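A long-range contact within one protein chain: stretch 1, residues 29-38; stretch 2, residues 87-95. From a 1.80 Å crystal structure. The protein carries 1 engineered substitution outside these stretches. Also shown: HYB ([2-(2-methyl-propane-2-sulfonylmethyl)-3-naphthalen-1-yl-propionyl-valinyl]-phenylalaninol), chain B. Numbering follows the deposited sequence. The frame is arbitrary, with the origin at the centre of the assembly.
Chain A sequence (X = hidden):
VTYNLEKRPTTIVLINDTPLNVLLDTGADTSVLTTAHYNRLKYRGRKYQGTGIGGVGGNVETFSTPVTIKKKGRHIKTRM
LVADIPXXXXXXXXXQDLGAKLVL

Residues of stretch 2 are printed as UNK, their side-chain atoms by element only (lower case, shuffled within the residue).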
# COMPACT_ATOMS: atom_id res chain seq x y z
N ASP A 29 2.19 -7.03 1.06
CA ASP A 29 2.07 -8.31 1.76
C ASP A 29 3.16 -8.56 2.79
O ASP A 29 2.93 -9.26 3.77
CB ASP A 29 2.16 -9.51 0.83
CG ASP A 29 1.01 -9.61 -0.15
OD1 ASP A 29 -0.06 -8.98 -0.01
OD2 ASP A 29 1.18 -10.47 -1.07
N THR A 30 4.28 -7.89 2.51
CA THR A 30 5.43 -8.11 3.35
C THR A 30 6.18 -6.80 3.50
O THR A 30 5.93 -5.78 2.86
CB THR A 30 6.25 -9.23 2.62
OG1 THR A 30 7.28 -9.62 3.54
CG2 THR A 30 6.87 -8.70 1.35
N SER A 31 7.04 -6.76 4.49
CA SER A 31 7.77 -5.51 4.84
C SER A 31 9.13 -5.44 4.13
O SER A 31 9.80 -6.46 4.02
CB SER A 31 7.95 -5.62 6.32
OG SER A 31 6.72 -5.51 7.03
N VAL A 32 9.53 -4.24 3.75
CA VAL A 32 10.77 -4.04 3.00
C VAL A 32 11.55 -2.84 3.51
O VAL A 32 11.08 -1.73 3.67
CB VAL A 32 10.38 -3.73 1.53
CG1 VAL A 32 11.66 -3.73 0.65
CG2 VAL A 32 9.48 -4.86 1.00
N LEU A 33 12.81 -3.09 3.77
CA LEU A 33 13.73 -1.99 4.19
C LEU A 33 14.42 -1.55 2.89
O LEU A 33 14.88 -2.38 2.06
CB LEU A 33 14.64 -2.80 5.08
CG LEU A 33 15.69 -2.26 6.02
CD1 LEU A 33 15.00 -1.25 6.96
CD2 LEU A 33 16.31 -3.45 6.74
N THR A 34 14.56 -0.23 2.81
CA THR A 34 15.32 0.30 1.65
C THR A 34 16.79 -0.04 1.90
O THR A 34 17.29 -0.22 3.01
CB THR A 34 15.17 1.80 1.44
OG1 THR A 34 15.82 2.56 2.51
CG2 THR A 34 13.77 2.35 1.41
N THR A 35 17.59 -0.23 0.85
CA THR A 35 19.01 -0.52 1.03
C THR A 35 19.77 0.60 1.79
O THR A 35 20.70 0.22 2.53
CB THR A 35 19.61 -0.58 -0.39
OG1 THR A 35 18.89 -1.58 -1.14
CG2 THR A 35 21.10 -0.90 -0.30
N ALA A 36 19.41 1.86 1.61
CA ALA A 36 20.02 3.03 2.25
C ALA A 36 19.75 2.87 3.75
O ALA A 36 20.70 3.07 4.51
CB ALA A 36 19.46 4.37 1.83
N HIS A 37 18.55 2.43 4.17
CA HIS A 37 18.29 2.22 5.59
C HIS A 37 19.07 1.03 6.14
O HIS A 37 19.59 1.14 7.26
CB HIS A 37 16.79 2.03 5.85
CG HIS A 37 16.08 3.34 5.87
ND1 HIS A 37 14.70 3.46 5.95
CD2 HIS A 37 16.53 4.61 5.68
CE1 HIS A 37 14.35 4.72 5.97
NE2 HIS A 37 15.44 5.47 5.80
N TYR A 38 19.22 -0.07 5.41
CA TYR A 38 19.95 -1.27 5.81
C TYR A 38 21.40 -0.88 6.08
O TYR A 38 22.02 -1.23 7.10
CB TYR A 38 19.75 -2.36 4.75
CG TYR A 38 20.69 -3.51 4.96
CD1 TYR A 38 20.34 -4.53 5.82
CD2 TYR A 38 21.91 -3.56 4.26
CE1 TYR A 38 21.24 -5.56 6.07
CE2 TYR A 38 22.79 -4.59 4.50
CZ TYR A 38 22.44 -5.59 5.38
OH TYR A 38 23.27 -6.65 5.66
N UNK A 87 11.14 3.93 -0.10
CA UNK A 87 10.82 4.19 1.33
C UNK A 87 10.76 2.88 2.09
O UNK A 87 10.60 1.85 1.41
c UNK A 87 8.92 5.29 2.69
c UNK A 87 8.36 4.00 0.67
c UNK A 87 9.43 4.88 1.32
N UNK A 88 10.92 2.87 3.41
CA UNK A 88 10.87 1.57 4.11
C UNK A 88 9.39 1.41 4.50
O UNK A 88 8.74 2.36 4.90
o UNK A 88 13.07 1.54 4.97
c UNK A 88 11.70 1.68 5.39
c UNK A 88 11.33 0.55 6.36
N UNK A 89 8.97 0.18 4.23
CA UNK A 89 7.56 -0.22 4.41
C UNK A 89 7.34 -1.34 5.38
O UNK A 89 7.96 -2.40 5.38
c UNK A 89 5.76 -1.41 2.95
c UNK A 89 6.84 0.06 0.57
c UNK A 89 7.21 0.44 1.97
c UNK A 89 7.13 -0.71 2.98
N UNK A 90 6.40 -1.10 6.30
CA UNK A 90 5.93 -2.11 7.21
C UNK A 90 4.61 -2.58 6.52
O UNK A 90 3.62 -1.83 6.38
c UNK A 90 8.04 -1.87 9.21
c UNK A 90 6.39 -0.92 10.88
c UNK A 90 6.60 -1.81 9.67
c UNK A 90 5.59 -1.49 8.57
N UNK A 91 4.63 -3.83 6.06
CA UNK A 91 3.45 -4.39 5.40
C UNK A 91 2.64 -5.21 6.43
O UNK A 91 2.93 -5.25 7.62
N UNK A 92 1.75 -6.03 5.89
CA UNK A 92 0.78 -6.80 6.68
C UNK A 92 1.39 -7.79 7.65
O UNK A 92 0.80 -8.02 8.72
c UNK A 92 -1.16 -6.41 5.02
n UNK A 92 -1.23 -10.18 2.37
c UNK A 92 -2.33 -7.21 4.34
n UNK A 92 -1.88 -8.13 3.31
c UNK A 92 -0.26 -7.46 5.74
c UNK A 92 -1.67 -9.44 3.40
n UNK A 92 -1.92 -10.14 4.54
N UNK A 93 2.52 -8.39 7.29
CA UNK A 93 3.15 -9.33 8.20
C UNK A 93 3.51 -8.65 9.49
O UNK A 93 3.09 -9.16 10.54
o UNK A 93 6.61 -9.40 6.97
c UNK A 93 4.37 -10.01 7.55
o UNK A 93 5.21 -7.83 6.87
c UNK A 93 5.43 -9.02 7.10
N UNK A 94 4.12 -7.47 9.48
CA UNK A 94 4.48 -6.78 10.71
C UNK A 94 3.33 -6.00 11.30
O UNK A 94 3.17 -5.86 12.53
c UNK A 94 6.00 -5.08 11.71
c UNK A 94 5.75 -5.91 10.44
c UNK A 94 6.92 -6.86 10.29
c UNK A 94 8.28 -6.25 10.06
N UNK A 95 2.44 -5.43 10.48
CA UNK A 95 1.27 -4.75 10.98
C UNK A 95 0.39 -5.68 11.84
O UNK A 95 -0.18 -5.25 12.83
c UNK A 95 1.41 -1.83 10.05
c UNK A 95 1.06 -2.98 9.12
c UNK A 95 0.46 -4.21 9.80
c UNK A 95 0.17 -2.49 7.99
S1 HYB B . 4.94 -9.49 -3.56
O2 HYB B . 5.10 -9.71 -4.97
O3 HYB B . 5.77 -8.52 -2.92
C4 HYB B . 0.34 -9.23 -8.16
C5 HYB B . 1.64 -8.95 -7.88
C6 HYB B . 2.01 -8.42 -6.58
C7 HYB B . 1.07 -8.21 -5.64
C8 HYB B . -0.38 -8.50 -5.92
C9 HYB B . -0.69 -9.02 -7.18
C10 HYB B . -2.05 -9.34 -7.50
C11 HYB B . -3.04 -9.12 -6.57
C12 HYB B . -2.72 -8.58 -5.30
C13 HYB B . -1.39 -8.28 -4.98
O14 HYB B . -0.15 -1.73 -2.45
C15 HYB B . 0.78 -0.87 -3.20
N16 HYB B . 2.16 -2.85 -3.45
C17 HYB B . 1.46 -1.82 -4.23
C18 HYB B . 0.42 -2.53 -5.13
C19 HYB B . 0.87 -3.27 -6.37
C20 HYB B . 1.11 -4.65 -6.40
C21 HYB B . 1.47 -5.33 -7.57
C22 HYB B . 1.62 -4.61 -8.75
C23 HYB B . 1.37 -3.24 -8.76
C24 HYB B . 1.00 -2.57 -7.58
N25 HYB B . 3.70 -5.48 -3.41
C26 HYB B . 4.01 -4.26 -2.63
C27 HYB B . 3.52 -3.10 -3.57
O28 HYB B . 4.24 -2.42 -4.29
C29 HYB B . 5.49 -4.12 -2.22
C30 HYB B . 5.81 -2.70 -1.73
C31 HYB B . 5.76 -5.20 -1.14
C32 HYB B . 3.12 -6.60 -2.89
O33 HYB B . 2.75 -6.68 -1.71
C34 HYB B . 2.84 -7.73 -3.90
C35 HYB B . 1.33 -7.62 -4.24
C36 HYB B . 3.20 -9.15 -3.34
C37 HYB B . 5.16 -10.90 -1.15
C38 HYB B . 5.24 -11.08 -2.68
C39 HYB B . 6.71 -11.45 -3.01
C40 HYB B . 4.27 -12.17 -3.20
O HOH W 1 9.41 -9.26 4.94

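Position 87 has three side-chain carbons, one carrying the other two. The CA-to-CB bond points away from stretch 1. Contact comes through the backbone, where Thr34 CG2 lies 3.1 Å from C of position 87. Branching at CB with carbon alone gives Val87.

Position 88 has a CB carrying one oxygen and one carbon. The oxygen accepts from Thr34 N at 3.2 Å and lies 2.7 Å from His37 ND1, at the ring edge. That second pair is also a hydrogen bond, and either atom could be the donor. A hydroxyl on a branched CB identifies Thr88.

Position 89 has four carbons, forked at the first, with one arm two carbons long. Its backbone pairs with Val32: N donates to Val32 O at 2.9 Å, and O accepts from Val32 N at 2.9 Å. The longer arm ends 3.7 Å from C30 of the bound HYB. This is Ile89.

Position 90 also has four carbons, but forks at the second. CB points away from stretch 1, and little of the residue is covered. The fork identifies Leu90.

Position 91 has no side-chain atoms. Its N donates to Ser31 OG at 2.9 Å. A CB here would sit 2.5 Å from Thr30 O, a clash. The residue is Gly91, at the N-cap position of the following helix.

Position 92 has three carbons, a nitrogen, then a carbon carrying two more nitrogens. One terminal nitrogen is 2.9 Å from Asp29 OD1, within a salt bridge. Asp29 O lies over one face of the planar group. The guanidinium identifies Arg92.

Position 93 has two carbons, the second carrying two oxygens. CB points toward stretch 1. One oxygen accepts from Ser31 OG at 2.8 Å. The carboxylate on CB makes this Asp93.

Position 94 has four carbons, forked at the first, with one arm two carbons long. That arm ends 3.5 Å from Ser31 OG. The residue is Ile94.

Position 95 has four carbons, forked at the second, and makes no contact with stretch 1. It is Leu95.

The contact centres on a single antiparallel bridge, Val32 with Ile89. Beyond it, Thr88 OG1 ties stretch 2 to Thr34 and His37 at the start of one helix. On the other side, Ser31 OG accepts from Gly91 N and donates to Asp93 OD1, linking the loop to the second helix. The Asp29–Arg92 salt bridge closes that end. Asp29 N also donates to HYB O33 at 2.8 Å.

Stretch 2, residues 87-95: VTILGRDIL
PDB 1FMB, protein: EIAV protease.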